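Local atomic coordinates of SAM-dependent methyltransferase (Anabaena variabilis ATCC 29413, PDB entry 3GGD), a protein that probably transfers methyl groups from S-adenosylmethionine to a substrate not yet identified, and is seen here with the by-product S-adenosylhomocysteine bound. Residues F73-F78 with A100-Y105; I123-I128 with G154-M159. One frame throughout, in Å; residues are numbered along the deposited sequence. Where two conformers were deposited one is given.

Contact 1 closes along the chain before contact 2 opens, and both lie in one methyltransferase domain built on a mixed sheet with strand order 3-2-1-4-5-7-6. Contact 1 packs helix 69-77 against the entry to 103-107, an outermost strand of the sheet. Contact 2 pairs the beginnings of 127-131 and 158-164, parallel neighbours further across. Strands 81-85 and 60-63 lie between the two sites, whose centres are about 17 Å apart and whose nearest atoms are about 5 Å apart without touching. Asp85, Asp109, Gly110 and Arg131, which bind S-adenosylhomocysteine, lie toward or just past the other ends of these parallel strands, which suggests that both contacts are part of the framework rather than of the cofactor site.

Contact 1. Residues F73-F78 with A100-Y105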
ATOM      1  N   PHE A  73     -11.157  -2.551   9.508  1.00 59.99           N
ATOM      2  CA  PHE A  73     -10.616  -3.210  10.670  1.00 59.49           C
ATOM      3  C   PHE A  73      -9.849  -2.209  11.572  1.00 59.55           C
ATOM      4  O   PHE A  73     -10.042  -2.155  12.786  1.00 58.23           O
ATOM      5  CB  PHE A  73      -9.768  -4.419  10.231  1.00 59.82           C
ATOM      6  CG  PHE A  73      -8.978  -5.056  11.341  1.00 60.39           C
ATOM      7  CD1 PHE A  73      -7.762  -4.491  11.763  1.00 61.97           C
ATOM      8  CD2 PHE A  73      -9.428  -6.198  11.965  1.00 60.36           C
ATOM      9  CE1 PHE A  73      -7.023  -5.073  12.779  1.00 60.94           C
ATOM     10  CE2 PHE A  73      -8.677  -6.784  12.982  1.00 61.48           C
ATOM     11  CZ  PHE A  73      -7.487  -6.219  13.379  1.00 60.80           C
ATOM     12  N   LEU A  74      -8.970  -1.420  10.980  1.00 59.97           N
ATOM     13  CA  LEU A  74      -8.233  -0.435  11.753  1.00 60.83           C
ATOM     14  C   LEU A  74      -9.186   0.446  12.573  1.00 61.20           C
ATOM     15  O   LEU A  74      -8.914   0.783  13.722  1.00 60.27           O
ATOM     16  CB  LEU A  74      -7.372   0.443  10.820  1.00 60.95           C
ATOM     17  CG  LEU A  74      -6.170  -0.276  10.202  1.00 60.70           C
ATOM     18  CD1 LEU A  74      -5.475   0.632   9.164  1.00 62.82           C
ATOM     19  CD2 LEU A  74      -5.156  -0.773  11.299  1.00 61.01           C
ATOM     20  N   SER A  75     -10.338   0.782  11.987  1.00 62.26           N
ATOM     21  CA  SER A  75     -11.267   1.705  12.636  1.00 62.19           C
ATOM     22  C   SER A  75     -11.902   1.064  13.846  1.00 62.52           C
ATOM     23  O   SER A  75     -12.426   1.754  14.700  1.00 62.24           O
ATOM     24  CB  SER A  75     -12.354   2.170  11.660  1.00 62.07           C
ATOM     25  OG  SER A  75     -13.380   1.203  11.503  1.00 60.25           O
ATOM     26  N   GLN A  76     -11.901  -0.259  13.912  1.00 62.89           N
ATOM     27  CA  GLN A  76     -12.476  -0.967  15.085  1.00 63.52           C
ATOM     28  C   GLN A  76     -11.500  -0.895  16.278  1.00 61.40           C
ATOM     29  O   GLN A  76     -11.885  -1.003  17.414  1.00 60.00           O
ATOM     30  CB  GLN A  76     -12.870  -2.398  14.682  1.00 63.33           C
ATOM     31  CG  GLN A  76     -14.102  -2.371  13.735  1.00 68.03           C
ATOM     32  CD  GLN A  76     -14.218  -3.555  12.729  1.00 70.52           C
ATOM     33  OE1 GLN A  76     -13.213  -4.193  12.358  1.00 80.51           O
ATOM     34  NE2 GLN A  76     -15.463  -3.827  12.259  1.00 75.04           N
ATOM     35  N   PHE A  77     -10.232  -0.608  16.001  1.00 60.72           N
ATOM     36  CA  PHE A  77      -9.198  -0.585  17.040  1.00 60.71           C
ATOM     37  C   PHE A  77      -8.693   0.821  17.378  1.00 61.05           C
ATOM     38  O   PHE A  77      -8.229   1.042  18.463  1.00 61.15           O
ATOM     39  CB  PHE A  77      -7.983  -1.461  16.596  1.00 60.20           C
ATOM     40  CG  PHE A  77      -8.254  -2.944  16.688  1.00 59.67           C
ATOM     41  CD1 PHE A  77      -8.968  -3.594  15.691  1.00 59.17           C
ATOM     42  CD2 PHE A  77      -7.839  -3.674  17.805  1.00 57.14           C
ATOM     43  CE1 PHE A  77      -9.251  -4.953  15.792  1.00 60.28           C
ATOM     44  CE2 PHE A  77      -8.122  -5.007  17.912  1.00 58.49           C
ATOM     45  CZ  PHE A  77      -8.831  -5.661  16.919  1.00 58.94           C
ATOM     46  N   PHE A  78      -8.723   1.752  16.431  1.00 61.54           N
ATOM     47  CA  PHE A  78      -8.212   3.109  16.661  1.00 62.15           C
ATOM     48  C   PHE A  78      -9.353   4.108  16.690  1.00 61.96           C
ATOM     49  O   PHE A  78     -10.304   3.970  15.922  1.00 61.83           O
ATOM     50  CB  PHE A  78      -7.236   3.510  15.565  1.00 62.75           C
ATOM     51  CG  PHE A  78      -5.933   2.806  15.638  1.00 63.98           C
ATOM     52  CD1 PHE A  78      -5.773   1.544  15.066  1.00 65.08           C
ATOM     53  CD2 PHE A  78      -4.866   3.380  16.288  1.00 66.54           C
ATOM     54  CE1 PHE A  78      -4.576   0.872  15.131  1.00 64.03           C
ATOM     55  CE2 PHE A  78      -3.626   2.711  16.365  1.00 68.42           C
ATOM     56  CZ  PHE A  78      -3.494   1.440  15.787  1.00 66.55           C
ATOM     57  N   ALA A 100     -17.539   3.733   8.445  1.00 66.19           N
ATOM     58  CA  ALA A 100     -17.717   3.675   9.901  1.00 65.39           C
ATOM     59  C   ALA A 100     -17.760   5.127  10.363  1.00 64.85           C
ATOM     60  O   ALA A 100     -17.237   6.004   9.672  1.00 64.91           O
ATOM     61  CB  ALA A 100     -16.573   2.947  10.542  1.00 64.72           C
ATOM     62  N   ALA A 101     -18.389   5.374  11.506  1.00 64.45           N
ATOM     63  CA  ALA A 101     -18.501   6.716  12.091  1.00 64.28           C
ATOM     64  C   ALA A 101     -17.135   7.359  12.262  1.00 64.08           C
ATOM     65  O   ALA A 101     -17.019   8.551  12.113  1.00 64.14           O
ATOM     66  CB  ALA A 101     -19.247   6.669  13.461  1.00 62.59           C
ATOM     67  N   ASN A 102     -16.096   6.569  12.545  1.00 63.52           N
ATOM     68  CA  ASN A 102     -14.762   7.116  12.794  1.00 62.76           C
ATOM     69  C   ASN A 102     -13.778   6.942  11.657  1.00 62.59           C
ATOM     70  O   ASN A 102     -12.561   6.977  11.847  1.00 62.76           O
ATOM     71  CB  ASN A 102     -14.177   6.542  14.095  1.00 63.09           C
ATOM     72  CG  ASN A 102     -13.920   5.066  14.011  1.00 61.98           C
ATOM     73  OD1 ASN A 102     -14.641   4.364  13.333  1.00 60.85           O
ATOM     74  ND2 ASN A 102     -12.884   4.594  14.690  1.00 59.61           N
ATOM     75  N   ILE A 103     -14.302   6.731  10.461  1.00 62.35           N
ATOM     76  CA  ILE A 103     -13.469   6.745   9.271  1.00 62.19           C
ATOM     77  C   ILE A 103     -13.845   7.924   8.363  1.00 61.73           C
ATOM     78  O   ILE A 103     -15.018   8.142   8.106  1.00 61.86           O
ATOM     79  CB  ILE A 103     -13.653   5.501   8.374  1.00 61.96           C
ATOM     80  CG1 ILE A 103     -13.187   4.216   9.078  1.00 62.97           C
ATOM     81  CG2 ILE A 103     -12.844   5.678   7.063  1.00 61.76           C
ATOM     82  CD1 ILE A 103     -13.559   2.879   8.309  1.00 63.03           C
ATOM     83  N   SER A 104     -12.849   8.666   7.907  0.50 61.25           N
ATOM     84  CA  SER A 104     -13.028   9.635   6.837  0.50 61.44           C
ATOM     85  C   SER A 104     -12.196   9.163   5.650  0.50 61.25           C
ATOM     86  O   SER A 104     -11.052   8.752   5.811  0.50 62.01           O
ATOM     87  CB  SER A 104     -12.576  11.021   7.257  0.50 61.61           C
ATOM     88  OG  SER A 104     -13.328  11.471   8.365  0.50 60.91           O
ATOM     89  N   TYR A 105     -12.797   9.146   4.472  1.00 61.16           N
ATOM     90  CA  TYR A 105     -12.067   8.833   3.241  1.00 61.03           C
ATOM     91  C   TYR A 105     -11.817  10.141   2.525  1.00 61.61           C
ATOM     92  O   TYR A 105     -12.731  10.926   2.366  1.00 61.57           O
ATOM     93  CB  TYR A 105     -12.832   7.892   2.335  1.00 60.91           C
ATOM     94  CG  TYR A 105     -12.878   6.479   2.881  1.00 59.84           C
ATOM     95  CD1 TYR A 105     -11.728   5.708   2.930  1.00 58.64           C
ATOM     96  CD2 TYR A 105     -14.061   5.931   3.330  1.00 59.09           C
ATOM     97  CE1 TYR A 105     -11.750   4.417   3.434  1.00 60.76           C
ATOM     98  CE2 TYR A 105     -14.107   4.621   3.822  1.00 60.82           C
ATOM     99  CZ  TYR A 105     -12.953   3.884   3.877  1.00 59.68           C
ATOM    100  OH  TYR A 105     -12.987   2.627   4.359  1.00 59.51           O
TER
HETATM  101  O   HOH W   1     -15.293   1.376  13.590  1.00 80.87           O
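Asn102 ND2 is the best-held polar atom, gripped by two hydrogen bonds to backbone carbonyls: Ser75 O across the contact and Pro79 O just beyond it. The first is 2.9 Å long from ND2 to Ser75 O and nearly straight, with 174° at the hydrogen. It uses a lone pair of that carbonyl, and Ser75 O lies only 3° out of the Asn102 amide plane, so the bond fixes the rotation of the amide. CG is tucked over the backbone, flanked by both N and C (chi1 66°), which turns the amide toward helix 69-77. The amide's other end, OD1, accepts a hydrogen bond from a water 3.1 Å away. The same water donates to Ser75 OG at 2.8 Å, so it bridges the two side chains, while OG is also bonded to Lys72 O one helical turn back. Beside it Ser75 CB packs tightly on Ile103 CG1, 3.4 Å apart, closer than usual for two carbons; Ile103 CD1 and Ala100 CB lie against the hydroxyl of Ser75. Asn102 occupies the third position of a type I turn, Ala100 to Ile103, that leads into strand 103-107. The direct polar link between the segments is thus between neutral groups: a side-chain amide supplies N-H donors to Ser75 O near the C-terminal end of the helix and Pro79 O in the chain after it; the helix dipole would probably favour a donor at the first.

Contact 2. Residues I123-I128 with G154-M159; sequences IGDANI and GKQGAM. With EDO (1,2-ethanediol), chain N.
Ile128 and Met159, a selenomethionine here, project as neighbours from one face of the sheet, in the same direction, with Ile128 CG2 3.9 Å from Met159 SE; Leu153 of helix 142-153 touches both. Their strands run parallel, and Ile128 N donates to Ala158 O at 2.8 Å, in the carbonyl plane. One residue earlier the ladder changes: Ala126 O is 4.3 Å from Ala158 N, and Asn127 turns its amide across the gap instead, so that OD1 takes that N-H at 2.9 Å with 164° at the hydrogen. Ala126 O meets Gly157 CA in a CA-H...O contact. Asp125 reaches the loop 154-157 with CG beside its own backbone N (chi1 -69°). Gln156 N donates a hydrogen bond to Asp125 OD2 at 3.0 Å, coming from above the carboxylate plane, 43° out of it, while OD1 accepts from His120 NE2. A 1,2-ethanediol, probably from the crystallisation liquor, spans the carboxylate, O2 on OD1 and O1 on OD2, and Lys155 N donates to its O2. Gly154 has positive phi, and a CB there would fall 2.0 Å from Asp125 OD1. An alanine in place of Asp125 would remove both oxygens and would probably loosen the loop, losing the bonds to Gln156 N and His120. Strand 127-131, helix 142-153 and strand 158-164 form a beta-alpha-beta crossover, and this is its parallel pairing in the Rossmann-like fold of class I methyltransferases.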
ATOM      1  N   ILE A 123      -4.697  18.361  10.630  1.00 59.67           N
ATOM      2  CA  ILE A 123      -4.806  17.328  11.664  1.00 59.02           C
ATOM      3  C   ILE A 123      -3.576  17.142  12.560  1.00 59.23           C
ATOM      4  O   ILE A 123      -3.639  16.432  13.571  1.00 59.01           O
ATOM      5  CB  ILE A 123      -5.262  15.979  11.031  1.00 59.96           C
ATOM      6  CG1 ILE A 123      -4.163  15.346  10.186  1.00 60.67           C
ATOM      7  CG2 ILE A 123      -6.567  16.180  10.198  1.00 58.52           C
ATOM      8  CD1 ILE A 123      -4.420  13.896   9.721  1.00 59.44           C
ATOM      9  N   GLY A 124      -2.452  17.783  12.206  1.00 58.80           N
ATOM     10  CA  GLY A 124      -1.211  17.565  12.911  1.00 57.72           C
ATOM     11  C   GLY A 124      -0.560  16.259  12.525  1.00 57.57           C
ATOM     12  O   GLY A 124      -0.939  15.603  11.539  1.00 57.36           O
ATOM     13  N   ASP A 125       0.413  15.853  13.331  1.00 57.28           N
ATOM     14  CA  ASP A 125       1.201  14.664  13.087  1.00 56.72           C
ATOM     15  C   ASP A 125       0.261  13.460  13.144  1.00 57.73           C
ATOM     16  O   ASP A 125      -0.579  13.364  14.023  1.00 58.42           O
ATOM     17  CB  ASP A 125       2.265  14.454  14.162  1.00 56.70           C
ATOM     18  CG  ASP A 125       3.396  15.481  14.142  1.00 57.72           C
ATOM     19  OD1 ASP A 125       3.455  16.348  13.247  1.00 57.18           O
ATOM     20  OD2 ASP A 125       4.243  15.357  15.045  1.00 58.15           O
ATOM     21  N   ALA A 126       0.441  12.521  12.222  1.00 58.48           N
ATOM     22  CA  ALA A 126      -0.407  11.322  12.125  1.00 58.80           C
ATOM     23  C   ALA A 126       0.479  10.076  12.122  1.00 58.68           C
ATOM     24  O   ALA A 126       1.613  10.111  11.646  1.00 58.87           O
ATOM     25  CB  ALA A 126      -1.239  11.341  10.834  1.00 57.46           C
ATOM     26  N   ASN A 127      -0.055   8.978  12.639  1.00 58.52           N
ATOM     27  CA  ASN A 127       0.578   7.678  12.419  1.00 59.24           C
ATOM     28  C   ASN A 127       0.130   7.196  11.066  1.00 59.80           C
ATOM     29  O   ASN A 127      -0.901   7.654  10.571  1.00 59.86           O
ATOM     30  CB  ASN A 127       0.164   6.687  13.476  1.00 59.62           C
ATOM     31  CG  ASN A 127       0.697   7.042  14.830  1.00 60.95           C
ATOM     32  OD1 ASN A 127       1.857   7.433  14.948  1.00 58.44           O
ATOM     33  ND2 ASN A 127      -0.159   6.911  15.872  1.00 56.66           N
ATOM     34  N   ILE A 128       0.919   6.313  10.441  1.00 59.84           N
ATOM     35  CA  ILE A 128       0.571   5.781   9.108  1.00 59.44           C
ATOM     36  C   ILE A 128       0.661   4.270   9.035  1.00 59.90           C
ATOM     37  O   ILE A 128       1.643   3.660   9.498  1.00 60.16           O
ATOM     38  CB  ILE A 128       1.467   6.360   7.968  1.00 59.34           C
ATOM     39  CG1 ILE A 128       1.255   7.866   7.815  1.00 60.19           C
ATOM     40  CG2 ILE A 128       1.164   5.669   6.605  1.00 58.57           C
ATOM     41  CD1 ILE A 128       2.243   8.570   6.879  1.00 59.47           C
ATOM     42  N   GLY A 154       5.469  14.014  10.545  1.00 59.76           N
ATOM     43  CA  GLY A 154       6.125  15.013  11.414  1.00 59.36           C
ATOM     44  C   GLY A 154       7.062  14.311  12.399  1.00 59.10           C
ATOM     45  O   GLY A 154       7.647  13.281  12.086  1.00 59.85           O
ATOM     46  N   LYS A 155       7.190  14.839  13.604  1.00 59.01           N
ATOM     47  CA  LYS A 155       8.072  14.254  14.608  1.00 58.97           C
ATOM     48  C   LYS A 155       7.450  13.097  15.359  1.00 59.97           C
ATOM     49  O   LYS A 155       8.148  12.128  15.661  1.00 60.41           O
ATOM     50  CB  LYS A 155       8.498  15.308  15.632  1.00 58.86           C
ATOM     51  CG  LYS A 155       9.530  14.833  16.681  1.00 59.00           C
ATOM     52  CD  LYS A 155      10.879  14.522  16.039  1.00 59.42           C
ATOM     53  CE  LYS A 155      11.980  14.215  17.092  1.00 60.21           C
ATOM     54  NZ  LYS A 155      11.532  13.163  18.015  1.00 58.29           N
ATOM     55  N   GLN A 156       6.163  13.188  15.676  1.00 60.36           N
ATOM     56  CA  GLN A 156       5.569  12.228  16.590  1.00 61.94           C
ATOM     57  C   GLN A 156       4.951  11.025  15.950  1.00 60.59           C
ATOM     58  O   GLN A 156       4.713  10.045  16.628  1.00 60.42           O
ATOM     59  CB  GLN A 156       4.477  12.881  17.428  1.00 62.37           C
ATOM     60  CG  GLN A 156       4.881  14.109  18.266  1.00 65.30           C
ATOM     61  CD  GLN A 156       3.658  14.594  19.091  1.00 69.30           C
ATOM     62  OE1 GLN A 156       2.988  13.781  19.777  1.00 77.24           O
ATOM     63  NE2 GLN A 156       3.326  15.887  18.979  1.00 78.69           N
ATOM     64  N   GLY A 157       4.636  11.108  14.668  1.00 59.45           N
ATOM     65  CA  GLY A 157       4.064   9.967  13.971  1.00 60.06           C
ATOM     66  C   GLY A 157       5.008   8.802  13.718  1.00 59.06           C
ATOM     67  O   GLY A 157       6.199   9.010  13.529  1.00 59.35           O
ATOM     68  N   ALA A 158       4.461   7.587  13.692  1.00 58.64           N
ATOM     69  CA  ALA A 158       5.215   6.401  13.275  1.00 59.47           C
ATOM     70  C   ALA A 158       4.458   5.775  12.102  1.00 60.26           C
ATOM     71  O   ALA A 158       3.238   5.932  11.972  1.00 59.60           O
ATOM     72  CB  ALA A 158       5.420   5.363  14.435  1.00 58.46           C
HETATM   73  N   MSE A 159       5.205   5.081  11.241  1.00 60.49           N
HETATM   74  CA  MSE A 159       4.651   4.439  10.065  1.00 61.28           C
HETATM   75  C   MSE A 159       5.012   2.981  10.054  1.00 60.77           C
HETATM   76  O   MSE A 159       6.188   2.633  10.176  1.00 59.91           O
HETATM   77  CB  MSE A 159       5.192   5.050   8.759  1.00 60.05           C
HETATM   78  CG  MSE A 159       4.776   4.262   7.566  1.00 61.82           C
HETATM   79 SE   MSE A 159       4.994   5.160   5.857  0.75 65.94          SE
HETATM   80  CE  MSE A 159       6.909   5.537   5.903  1.00 57.48           C
TER
HETATM   81  C1  EDO N 257       5.144  18.453  15.631  1.00 66.75           C
HETATM   82  O1  EDO N 257       5.159  17.368  16.552  1.00 62.60           O
HETATM   83  C2  EDO N 257       6.335  18.359  14.675  1.00 67.39           C
HETATM   84  O2  EDO N 257       5.996  17.551  13.506  1.00 65.02           O
HETATM   85  O   HOH W   2       3.112   7.298  17.276  1.00 53.79           O